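Local atomic coordinates of dipeptidase AC. Metallo peptidase. MEROPS family M19 (Rhodobacter sphaeroides, PDB entry 3LY0), a protein that probably hydrolyses dipeptides as a two-zinc metallopeptidase of the M19 (membrane dipeptidase) family, and here holds a phosphinate mimic of L-Ala-D-Ala. Residues 9-19 with 302-310; 46-57 with 130-139. All coordinates share one frame; numbering follows the deposited sequence.

Interaction 1 (9-19 with 302-310); sequences VFDGHNDFLLR and GMGSDFDGA. With ZN (zinc ion), chain D; LY0 ((2R)-3-[(R)-[(1R)-1-aminoethyl](hydroxy)phosphoryl]-2-methylpropanoic acid), chain C.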
loop_
_atom_site.group_PDB
_atom_site.type_symbol
_atom_site.label_atom_id
_atom_site.label_comp_id
_atom_site.label_asym_id
_atom_site.label_seq_id
_atom_site.Cartn_x
_atom_site.Cartn_y
_atom_site.Cartn_z
ATOM N N VAL A 9 -1.948 -12.002 9.394
ATOM C CA VAL A 9 -1.621 -11.330 8.142
ATOM C C VAL A 9 -0.864 -10.049 8.417
ATOM O O VAL A 9 -1.320 -9.208 9.193
ATOM C CB VAL A 9 -2.895 -11.001 7.345
ATOM C CG1 VAL A 9 -2.591 -10.088 6.153
ATOM C CG2 VAL A 9 -3.547 -12.284 6.874
ATOM N N PHE A 10 0.311 -9.923 7.806
ATOM C CA PHE A 10 0.989 -8.638 7.775
ATOM C C PHE A 10 0.704 -8.024 6.417
ATOM O O PHE A 10 0.898 -8.661 5.374
ATOM C CB PHE A 10 2.498 -8.772 7.994
ATOM C CG PHE A 10 3.187 -7.451 8.100
ATOM C CD1 PHE A 10 3.258 -6.801 9.312
ATOM C CD2 PHE A 10 3.700 -6.827 6.977
ATOM C CE1 PHE A 10 3.861 -5.567 9.422
ATOM C CE2 PHE A 10 4.310 -5.583 7.073
ATOM C CZ PHE A 10 4.391 -4.954 8.289
ATOM N N ASP A 11 0.257 -6.773 6.441
ATOM C CA ASP A 11 -0.307 -6.160 5.242
ATOM C C ASP A 11 0.516 -5.019 4.655
ATOM O O ASP A 11 1.130 -4.223 5.380
ATOM C CB ASP A 11 -1.703 -5.633 5.537
ATOM C CG ASP A 11 -2.369 -5.099 4.310
ATOM O OD1 ASP A 11 -2.687 -5.915 3.419
ATOM O OD2 ASP A 11 -2.559 -3.861 4.227
ATOM N N GLY A 12 0.465 -4.906 3.333
ATOM C CA GLY A 12 1.303 -3.969 2.597
ATOM C C GLY A 12 0.863 -2.512 2.556
ATOM O O GLY A 12 1.682 -1.650 2.254
ATOM N N HIS A 13 -0.404 -2.216 2.832
ATOM C CA HIS A 13 -0.887 -0.844 2.677
ATOM C C HIS A 13 -2.280 -0.612 3.231
ATOM O O HIS A 13 -3.235 -1.234 2.769
ATOM C CB HIS A 13 -0.914 -0.451 1.194
ATOM C CG HIS A 13 -1.184 1.002 0.973
ATOM N ND1 HIS A 13 -0.172 1.939 0.932
ATOM C CD2 HIS A 13 -2.343 1.690 0.808
ATOM C CE1 HIS A 13 -0.695 3.134 0.723
ATOM N NE2 HIS A 13 -2.006 3.014 0.651
ATOM N N ASN A 14 -2.406 0.310 4.185
ATOM C CA ASN A 14 -3.740 0.762 4.576
ATOM C C ASN A 14 -3.777 2.261 4.790
ATOM O O ASN A 14 -2.741 2.879 5.040
ATOM C CB ASN A 14 -4.260 0.015 5.821
ATOM C CG ASN A 14 -3.697 0.567 7.116
ATOM O OD1 ASN A 14 -4.038 1.673 7.542
ATOM N ND2 ASN A 14 -2.835 -0.212 7.762
ATOM N N ASP A 15 -4.975 2.829 4.673
ATOM C CA ASP A 15 -5.181 4.256 4.847
ATOM C C ASP A 15 -6.016 4.590 6.081
ATOM O O ASP A 15 -6.747 5.575 6.095
ATOM C CB ASP A 15 -5.812 4.848 3.588
ATOM C CG ASP A 15 -4.877 4.786 2.402
ATOM O OD1 ASP A 15 -3.829 5.468 2.428
ATOM O OD2 ASP A 15 -5.162 4.045 1.446
ATOM N N PHE A 16 -5.891 3.779 7.126
ATOM C CA PHE A 16 -6.588 4.080 8.366
ATOM C C PHE A 16 -6.299 5.495 8.873
ATOM O O PHE A 16 -7.183 6.143 9.422
ATOM C CB PHE A 16 -6.233 3.063 9.445
ATOM C CG PHE A 16 -6.927 3.306 10.748
ATOM C CD1 PHE A 16 -6.222 3.800 11.828
ATOM C CD2 PHE A 16 -8.288 3.071 10.876
ATOM C CE1 PHE A 16 -6.853 4.036 13.037
ATOM C CE2 PHE A 16 -8.932 3.308 12.072
ATOM C CZ PHE A 16 -8.213 3.788 13.159
ATOM N N LEU A 17 -5.075 5.980 8.691
ATOM C CA LEU A 17 -4.727 7.308 9.191
ATOM C C LEU A 17 -5.595 8.401 8.561
ATOM O O LEU A 17 -5.823 9.444 9.170
ATOM C CB LEU A 17 -3.240 7.612 8.973
ATOM C CG LEU A 17 -2.264 6.820 9.847
ATOM C CD1 LEU A 17 -0.848 7.051 9.374
ATOM C CD2 LEU A 17 -2.415 7.208 11.328
ATOM N N LEU A 18 -6.088 8.164 7.349
ATOM C CA LEU A 18 -6.940 9.155 6.715
ATOM C C LEU A 18 -8.219 9.345 7.519
ATOM O O LEU A 18 -8.783 10.442 7.576
ATOM C CB LEU A 18 -7.251 8.747 5.268
ATOM C CG LEU A 18 -7.998 9.759 4.400
ATOM C CD1 LEU A 18 -7.147 10.984 4.126
ATOM C CD2 LEU A 18 -8.406 9.086 3.091
ATOM N N ARG A 19 -8.676 8.283 8.168
ATOM C CA ARG A 19 -9.886 8.390 8.969
ATOM C C ARG A 19 -9.663 9.221 10.219
ATOM O O ARG A 19 -10.561 9.941 10.663
ATOM C CB ARG A 19 -10.451 7.012 9.279
ATOM C CG ARG A 19 -11.078 6.402 8.015
ATOM C CD ARG A 19 -11.568 4.992 8.208
ATOM N NE ARG A 19 -12.432 4.887 9.372
ATOM C CZ ARG A 19 -12.524 3.800 10.122
ATOM N NH1 ARG A 19 -11.813 2.718 9.816
ATOM N NH2 ARG A 19 -13.320 3.800 11.179
ATOM N N GLY A 302 2.491 -10.970 -1.477
ATOM C CA GLY A 302 1.782 -10.930 -0.213
ATOM C C GLY A 302 0.514 -10.122 -0.350
ATOM O O GLY A 302 0.020 -9.930 -1.464
ATOM N N MET A 303 -0.021 -9.662 0.776
ATOM C CA MET A 303 -1.217 -8.829 0.762
ATOM C C MET A 303 -0.843 -7.359 0.801
ATOM O O MET A 303 0.106 -6.963 1.486
ATOM C CB MET A 303 -2.113 -9.140 1.962
ATOM C CG MET A 303 -2.445 -10.617 2.153
ATOM S SD MET A 303 -3.547 -11.363 0.900
ATOM C CE MET A 303 -2.372 -12.268 -0.107
ATOM N N GLY A 304 -1.617 -6.555 0.075
ATOM C CA GLY A 304 -1.510 -5.103 0.090
ATOM C C GLY A 304 -2.903 -4.502 0.038
ATOM O O GLY A 304 -3.259 -3.827 -0.935
ATOM N N SER A 305 -3.655 -4.743 1.106
ATOM C CA SER A 305 -5.114 -4.611 1.147
ATOM C C SER A 305 -5.685 -3.338 0.535
ATOM O O SER A 305 -6.673 -3.392 -0.206
ATOM C CB SER A 305 -5.593 -4.715 2.602
ATOM O OG SER A 305 -5.131 -3.616 3.376
ATOM N N ASP A 306 -5.078 -2.201 0.868
ATOM C CA ASP A 306 -5.693 -0.903 0.627
ATOM C C ASP A 306 -6.928 -0.741 1.513
ATOM O O ASP A 306 -7.848 0.004 1.178
ATOM C CB ASP A 306 -6.058 -0.727 -0.853
ATOM C CG ASP A 306 -5.690 0.654 -1.391
ATOM O OD1 ASP A 306 -5.279 1.549 -0.609
ATOM O OD2 ASP A 306 -5.808 0.841 -2.618
ATOM N N PHE A 307 -6.943 -1.426 2.658
ATOM C CA PHE A 307 -7.998 -1.188 3.646
ATOM C C PHE A 307 -8.133 0.311 3.939
ATOM O O PHE A 307 -7.133 1.017 4.147
ATOM C CB PHE A 307 -7.726 -1.916 4.971
ATOM C CG PHE A 307 -8.048 -3.391 4.966
ATOM C CD1 PHE A 307 -9.212 -3.877 4.396
ATOM C CD2 PHE A 307 -7.184 -4.290 5.597
ATOM C CE1 PHE A 307 -9.503 -5.243 4.429
ATOM C CE2 PHE A 307 -7.467 -5.647 5.627
ATOM C CZ PHE A 307 -8.623 -6.120 5.038
ATOM N N ASP A 308 -9.383 0.776 3.959
ATOM C CA ASP A 308 -9.749 2.177 4.200
ATOM C C ASP A 308 -9.314 3.155 3.111
ATOM O O ASP A 308 -9.490 4.366 3.251
ATOM C CB ASP A 308 -9.332 2.629 5.603
ATOM C CG ASP A 308 -10.285 2.124 6.678
ATOM O OD1 ASP A 308 -11.505 2.118 6.414
ATOM O OD2 ASP A 308 -9.823 1.732 7.769
ATOM N N GLY A 309 -8.787 2.625 2.008
ATOM C CA GLY A 309 -8.424 3.451 0.866
ATOM C C GLY A 309 -9.243 3.203 -0.393
ATOM O O GLY A 309 -9.211 4.015 -1.313
ATOM N N ALA A 310 -9.983 2.099 -0.443
ATOM C CA ALA A 310 -10.707 1.700 -1.649
ATOM C C ALA A 310 -11.891 0.807 -1.312
ATOM O O ALA A 310 -11.958 0.235 -0.233
ATOM C CB ALA A 310 -9.765 0.964 -2.587
HETATM ZN ZN ZN D . -3.375 4.749 0.335
HETATM P P LY0 C . -5.140 4.802 -2.336
HETATM C C1 LY0 C . -6.493 7.208 -1.910
HETATM N N1 LY0 C . -4.670 6.557 -0.362
HETATM C C2 LY0 C . -5.760 6.090 -1.201
HETATM C C4 LY0 C . -6.545 3.912 -3.117
HETATM C C5 LY0 C . -6.455 3.752 -4.608
HETATM C C6 LY0 C . -5.107 3.266 -5.066
HETATM C C7 LY0 C . -7.624 3.033 -5.232
HETATM O O31 LY0 C . -4.292 3.888 -1.482
HETATM O O32 LY0 C . -4.219 5.473 -3.408
HETATM O O61 LY0 C . -4.791 3.348 -6.383
HETATM O O62 LY0 C . -4.266 2.825 -4.265
HETATM O O HOH W 1 1.197 -10.467 3.278
HETATM O O HOH W 2 -9.310 6.416 5.005
#
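With chi1 of Asp11 at -175°, its CG lies opposite the backbone N and the carboxylate swings over to Ser305, whose own OG, tucked between its backbone N and carbonyl carbon, turns back to meet it. Asp11 OD1 takes the backbone N of Ser305 on its syn lone pair at 2.8 Å, a nearly straight bond (164°). Ser305 OG stands 2.7 Å from Asp11 OD2, with the carbonyl O of His13 also near enough to compete for its one proton; the same OG accepts from Phe307 N in an ST turn. Asp11 OD2 in turn accepts from His13 N, an Asx turn that fixes the corner where the chain bends at Gly12. The backbone then ties the two segments together: Asp306 N donates to His13 O, and Asp15 N runs almost straight into Phe307 O at 2.9 Å.

This scaffold sets up one metal site. His13 NE2 binds the zinc ion at 2.2 Å, and Asp15 grips it with both carboxylate oxygens; Glu139 OE1 and the inhibitor's N1 and O31 complete the coordination. Asp306 OD1 lies at the edge of the His13 ring and 2.7 Å from that O31. Farther along, Arg19 NH1 reaches Asp308 OD2 at 3.0 Å in a salt bridge, the oxygen lying in the guanidinium plane; NH1 also bonds Leu40 O, while Asp308 OD1 takes His39 N.

Here the first strand, 9-11, meets the end of 301-303, as where a TIM barrel closes; strand 50-57 flanks the first segment, helix 322-332 packs on Val9, Met303 and Phe307, and helix 89-109 on Phe16 and Leu17.

Interaction 2 (46-57 with 130-139); sequences KEGGFAGGFFAI and GIVSGIMHME. With ZN (zinc ion), chain D; ZN (zinc ion), chain E; LY0 ((2R)-3-[(R)-[(1R)-1-aminoethyl](hydroxy)phosphoryl]-2-methylpropanoic acid), chain C.
The Phe54 ring carries Ile135 on one face: CD1 sits 3.9 Å from the ring centroid and 13° off the normal, a CH-pi contact. The two side chains run side by side from paired positions on neighbouring strands, and Ile135 CG2 adds a second touch at Phe54 CD1. With an alanine at this position, the Ile135 methyl would probably lose its aromatic platform and a gap open between Ile135 and Trp347, whose ring also meets Phe54. The His137 ring has Ala56 at its edge, CB to CD2 3.7 Å, while its ND1 is bonded to Ser161 OG. On the other side of the sheet, Phe55 points the edge of its ring at Ser133 O. Near the start of the strand the Phe50 ring meets Val132 CG1 at its edge, and Gly52 O lies over one face, offset toward the rim.

Between these two layers of side chains the strands run parallel, with six backbone bonds alternating from Gly53 N to Ser133 O through Glu139 N to Ile57 O, preceded by Ser133 N to Ala51 O at 3.0 Å. Gly52 has no room for a side chain, because a beta carbon would run into Ser133 OG. At the far end Lys46 NZ donates to Gly130 O at 2.9 Å, from above the carbonyl plane.

Glu139 leaves the strand end with CG anti to its backbone N (chi1 176°) and an extended chain that carries the carboxylate between two zinc ions: OE1 binds one and OE2 the other, each at 2.1 Å, bridging them.

This pair belongs to the parallel sheet of the TIM-barrel-like fold. Strand 9-11 pairs with 50-57, strands 114-116 and 159-163 pair with 132-139, and helix 89-109 packs on Phe55, Ile57 and Met136.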
loop_
_atom_site.group_PDB
_atom_site.type_symbol
_atom_site.label_atom_id
_atom_site.label_comp_id
_atom_site.label_asym_id
_atom_site.label_seq_id
_atom_site.Cartn_x
_atom_site.Cartn_y
_atom_site.Cartn_z
ATOM N N LYS A 46 -7.918 -7.393 15.699
ATOM C CA LYS A 46 -7.702 -8.603 16.491
ATOM C C LYS A 46 -8.634 -9.728 16.042
ATOM O O LYS A 46 -8.217 -10.879 15.968
ATOM C CB LYS A 46 -7.858 -8.339 17.991
ATOM C CG LYS A 46 -7.000 -7.196 18.514
ATOM C CD LYS A 46 -5.532 -7.356 18.128
ATOM C CE LYS A 46 -4.888 -8.552 18.810
ATOM N NZ LYS A 46 -3.418 -8.590 18.547
ATOM N N GLU A 47 -9.879 -9.397 15.721
ATOM C CA GLU A 47 -10.829 -10.423 15.283
ATOM C C GLU A 47 -10.451 -11.033 13.937
ATOM O O GLU A 47 -10.672 -12.218 13.699
ATOM C CB GLU A 47 -12.260 -9.876 15.222
ATOM C CG GLU A 47 -12.804 -9.381 16.561
ATOM C CD GLU A 47 -12.626 -10.401 17.685
ATOM O OE1 GLU A 47 -12.873 -11.602 17.466
ATOM O OE2 GLU A 47 -12.231 -9.997 18.792
ATOM N N GLY A 48 -9.877 -10.223 13.052
ATOM C CA GLY A 48 -9.571 -10.673 11.706
ATOM C C GLY A 48 -8.195 -11.278 11.528
ATOM O O GLY A 48 -7.889 -11.779 10.444
ATOM N N GLY A 49 -7.374 -11.243 12.572
ATOM C CA GLY A 49 -6.035 -11.797 12.497
ATOM C C GLY A 49 -5.052 -10.892 11.774
ATOM O O GLY A 49 -4.115 -11.372 11.125
ATOM N N PHE A 50 -5.268 -9.583 11.885
ATOM C CA PHE A 50 -4.373 -8.593 11.287
ATOM C C PHE A 50 -3.194 -8.432 12.233
ATOM O O PHE A 50 -3.343 -7.881 13.324
ATOM C CB PHE A 50 -5.149 -7.279 11.111
ATOM C CG PHE A 50 -4.365 -6.149 10.477
ATOM C CD1 PHE A 50 -4.394 -5.939 9.100
ATOM C CD2 PHE A 50 -3.645 -5.256 11.267
ATOM C CE1 PHE A 50 -3.689 -4.870 8.518
ATOM C CE2 PHE A 50 -2.944 -4.192 10.693
ATOM C CZ PHE A 50 -2.973 -4.000 9.317
ATOM N N ALA A 51 -2.027 -8.935 11.822
ATOM C CA ALA A 51 -0.806 -8.872 12.643
ATOM C C ALA A 51 -0.146 -7.494 12.647
ATOM O O ALA A 51 0.578 -7.135 13.573
ATOM C CB ALA A 51 0.204 -9.907 12.175
ATOM N N GLY A 52 -0.399 -6.732 11.594
ATOM C CA GLY A 52 0.236 -5.443 11.425
ATOM C C GLY A 52 0.308 -5.088 9.956
ATOM O O GLY A 52 -0.144 -5.836 9.090
ATOM N N GLY A 53 0.897 -3.931 9.676
ATOM C CA GLY A 53 1.044 -3.513 8.296
ATOM C C GLY A 53 1.688 -2.158 8.125
ATOM O O GLY A 53 2.086 -1.498 9.094
ATOM N N PHE A 54 1.798 -1.754 6.859
ATOM C CA PHE A 54 2.225 -0.406 6.520
ATOM C C PHE A 54 1.027 0.532 6.669
ATOM O O PHE A 54 -0.028 0.299 6.050
ATOM C CB PHE A 54 2.681 -0.330 5.058
ATOM C CG PHE A 54 3.942 -1.097 4.735
ATOM C CD1 PHE A 54 5.138 -0.420 4.496
ATOM C CD2 PHE A 54 3.926 -2.479 4.591
ATOM C CE1 PHE A 54 6.297 -1.117 4.150
ATOM C CE2 PHE A 54 5.068 -3.175 4.238
ATOM C CZ PHE A 54 6.259 -2.498 4.021
ATOM N N PHE A 55 1.213 1.588 7.458
ATOM C CA PHE A 55 0.207 2.631 7.654
ATOM C C PHE A 55 0.606 3.861 6.850
ATOM O O PHE A 55 1.588 4.527 7.164
ATOM C CB PHE A 55 0.073 2.952 9.151
ATOM C CG PHE A 55 -0.647 1.884 9.922
ATOM C CD1 PHE A 55 -1.983 2.044 10.273
ATOM C CD2 PHE A 55 0.003 0.706 10.258
ATOM C CE1 PHE A 55 -2.666 1.034 10.957
ATOM C CE2 PHE A 55 -0.673 -0.310 10.930
ATOM C CZ PHE A 55 -1.998 -0.140 11.282
ATOM N N ALA A 56 -0.157 4.129 5.797
ATOM C CA ALA A 56 0.181 5.189 4.862
ATOM C C ALA A 56 -0.190 6.569 5.360
ATOM O O ALA A 56 -1.303 6.801 5.846
ATOM C CB ALA A 56 -0.485 4.925 3.513
ATOM N N ILE A 57 0.768 7.476 5.209
ATOM C CA ILE A 57 0.543 8.909 5.300
ATOM C C ILE A 57 0.357 9.378 3.864
ATOM O O ILE A 57 1.290 9.330 3.067
ATOM C CB ILE A 57 1.761 9.600 5.927
ATOM C CG1 ILE A 57 1.940 9.154 7.387
ATOM C CG2 ILE A 57 1.655 11.124 5.799
ATOM C CD1 ILE A 57 3.284 9.490 7.962
ATOM N N GLY A 130 2.031 -11.257 19.490
ATOM C CA GLY A 130 0.656 -10.881 19.204
ATOM C C GLY A 130 0.358 -9.399 19.403
ATOM O O GLY A 130 -0.776 -9.020 19.696
ATOM N N ILE A 131 1.379 -8.558 19.256
ATOM C CA ILE A 131 1.204 -7.109 19.309
ATOM C C ILE A 131 1.085 -6.606 17.872
ATOM O O ILE A 131 1.877 -6.985 17.018
ATOM C CB ILE A 131 2.418 -6.432 19.970
ATOM C CG1 ILE A 131 2.623 -6.968 21.393
ATOM C CG2 ILE A 131 2.272 -4.914 19.940
ATOM C CD1 ILE A 131 3.926 -6.520 22.028
ATOM N N VAL A 132 0.083 -5.783 17.586
ATOM C CA VAL A 132 -0.093 -5.300 16.215
ATOM C C VAL A 132 1.059 -4.361 15.852
ATOM O O VAL A 132 1.383 -3.437 16.609
ATOM C CB VAL A 132 -1.443 -4.580 16.034
ATOM C CG1 VAL A 132 -1.563 -4.028 14.616
ATOM C CG2 VAL A 132 -2.599 -5.540 16.310
ATOM N N SER A 133 1.689 -4.621 14.710
ATOM C CA SER A 133 2.817 -3.812 14.265
ATOM C C SER A 133 2.394 -2.778 13.226
ATOM O O SER A 133 1.447 -2.983 12.454
ATOM C CB SER A 133 3.928 -4.699 13.703
ATOM O OG SER A 133 3.436 -5.522 12.651
ATOM N N GLY A 134 3.111 -1.661 13.212
ATOM C CA GLY A 134 2.872 -0.630 12.219
ATOM C C GLY A 134 4.170 -0.121 11.643
ATOM O O GLY A 134 5.102 0.171 12.386
ATOM N N ILE A 135 4.231 -0.002 10.320
ATOM C CA ILE A 135 5.345 0.669 9.657
ATOM C C ILE A 135 4.860 2.026 9.162
ATOM O O ILE A 135 3.852 2.111 8.455
ATOM C CB ILE A 135 5.869 -0.151 8.464
ATOM C CG1 ILE A 135 6.378 -1.519 8.926
ATOM C CG2 ILE A 135 6.966 0.619 7.712
ATOM C CD1 ILE A 135 6.784 -2.435 7.791
ATOM N N MET A 136 5.564 3.088 9.551
ATOM C CA MET A 136 5.267 4.428 9.029
ATOM C C MET A 136 5.676 4.538 7.557
ATOM O O MET A 136 6.857 4.389 7.209
ATOM C CB MET A 136 5.967 5.499 9.876
ATOM C CG MET A 136 5.627 6.938 9.472
ATOM S SD MET A 136 6.531 8.247 10.404
ATOM C CE MET A 136 6.071 7.847 12.102
ATOM N N HIS A 137 4.685 4.812 6.715
ATOM C CA HIS A 137 4.835 4.820 5.267
ATOM C C HIS A 137 4.332 6.142 4.726
ATOM O O HIS A 137 3.333 6.667 5.212
ATOM C CB HIS A 137 3.997 3.688 4.659
ATOM C CG HIS A 137 3.923 3.724 3.162
ATOM N ND1 HIS A 137 4.926 3.225 2.359
ATOM C CD2 HIS A 137 2.970 4.202 2.327
ATOM C CE1 HIS A 137 4.587 3.386 1.091
ATOM N NE2 HIS A 137 3.406 3.977 1.043
ATOM N N MET A 138 5.013 6.685 3.720
ATOM C CA MET A 138 4.559 7.911 3.071
ATOM C C MET A 138 4.154 7.581 1.634
ATOM O O MET A 138 4.964 7.086 0.861
ATOM C CB MET A 138 5.705 8.941 3.103
ATOM C CG MET A 138 5.413 10.305 2.492
ATOM S SD MET A 138 6.672 11.548 2.940
ATOM C CE MET A 138 6.504 11.489 4.697
ATOM N N GLU A 139 2.891 7.825 1.294
ATOM C CA GLU A 139 2.368 7.524 -0.034
ATOM C C GLU A 139 2.324 8.824 -0.807
ATOM O O GLU A 139 1.367 9.587 -0.683
ATOM C CB GLU A 139 0.961 6.936 0.077
ATOM C CG GLU A 139 0.298 6.676 -1.276
ATOM C CD GLU A 139 -0.986 5.866 -1.159
ATOM O OE1 GLU A 139 -1.657 5.938 -0.112
ATOM O OE2 GLU A 139 -1.325 5.151 -2.108
HETATM ZN ZN ZN D . -3.375 4.749 0.335
HETATM ZN ZN ZN E . -2.650 3.919 -3.171
HETATM P P LY0 C . -5.140 4.802 -2.336
HETATM C C1 LY0 C . -6.493 7.208 -1.910
HETATM N N1 LY0 C . -4.670 6.557 -0.362
HETATM C C2 LY0 C . -5.760 6.090 -1.201
HETATM C C4 LY0 C . -6.545 3.912 -3.117
HETATM C C5 LY0 C . -6.455 3.752 -4.608
HETATM C C6 LY0 C . -5.107 3.266 -5.066
HETATM C C7 LY0 C . -7.624 3.033 -5.232
HETATM O O31 LY0 C . -4.292 3.888 -1.482
HETATM O O32 LY0 C . -4.219 5.473 -3.408
HETATM O O61 LY0 C . -4.791 3.348 -6.383
HETATM O O62 LY0 C . -4.266 2.825 -4.265
HETATM O O HOH W 3 1.794 -9.075 15.140
#

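From the N terminus, strand 9-11 comes first and waits for the chain to return at 302-310, so interaction 1 closes a loop of some 280 residues. Interaction 2 closes a shorter loop, between 46-57 and 130-139, nested wholly inside it. The two meet because strand 9-11 is the parallel neighbour of 50-57: the backbones of Val9 and Ala51, and of Asp11 and Gly52, are hydrogen-bonded. Interaction 1 thus brings late strand 301-303 up to the first strand, while interaction 2 extends the sheet the other way. Both reach the same zinc ion and the phosphinate inhibitor, tying strands from early in the chain and the late strand 301-303 together at one metal centre.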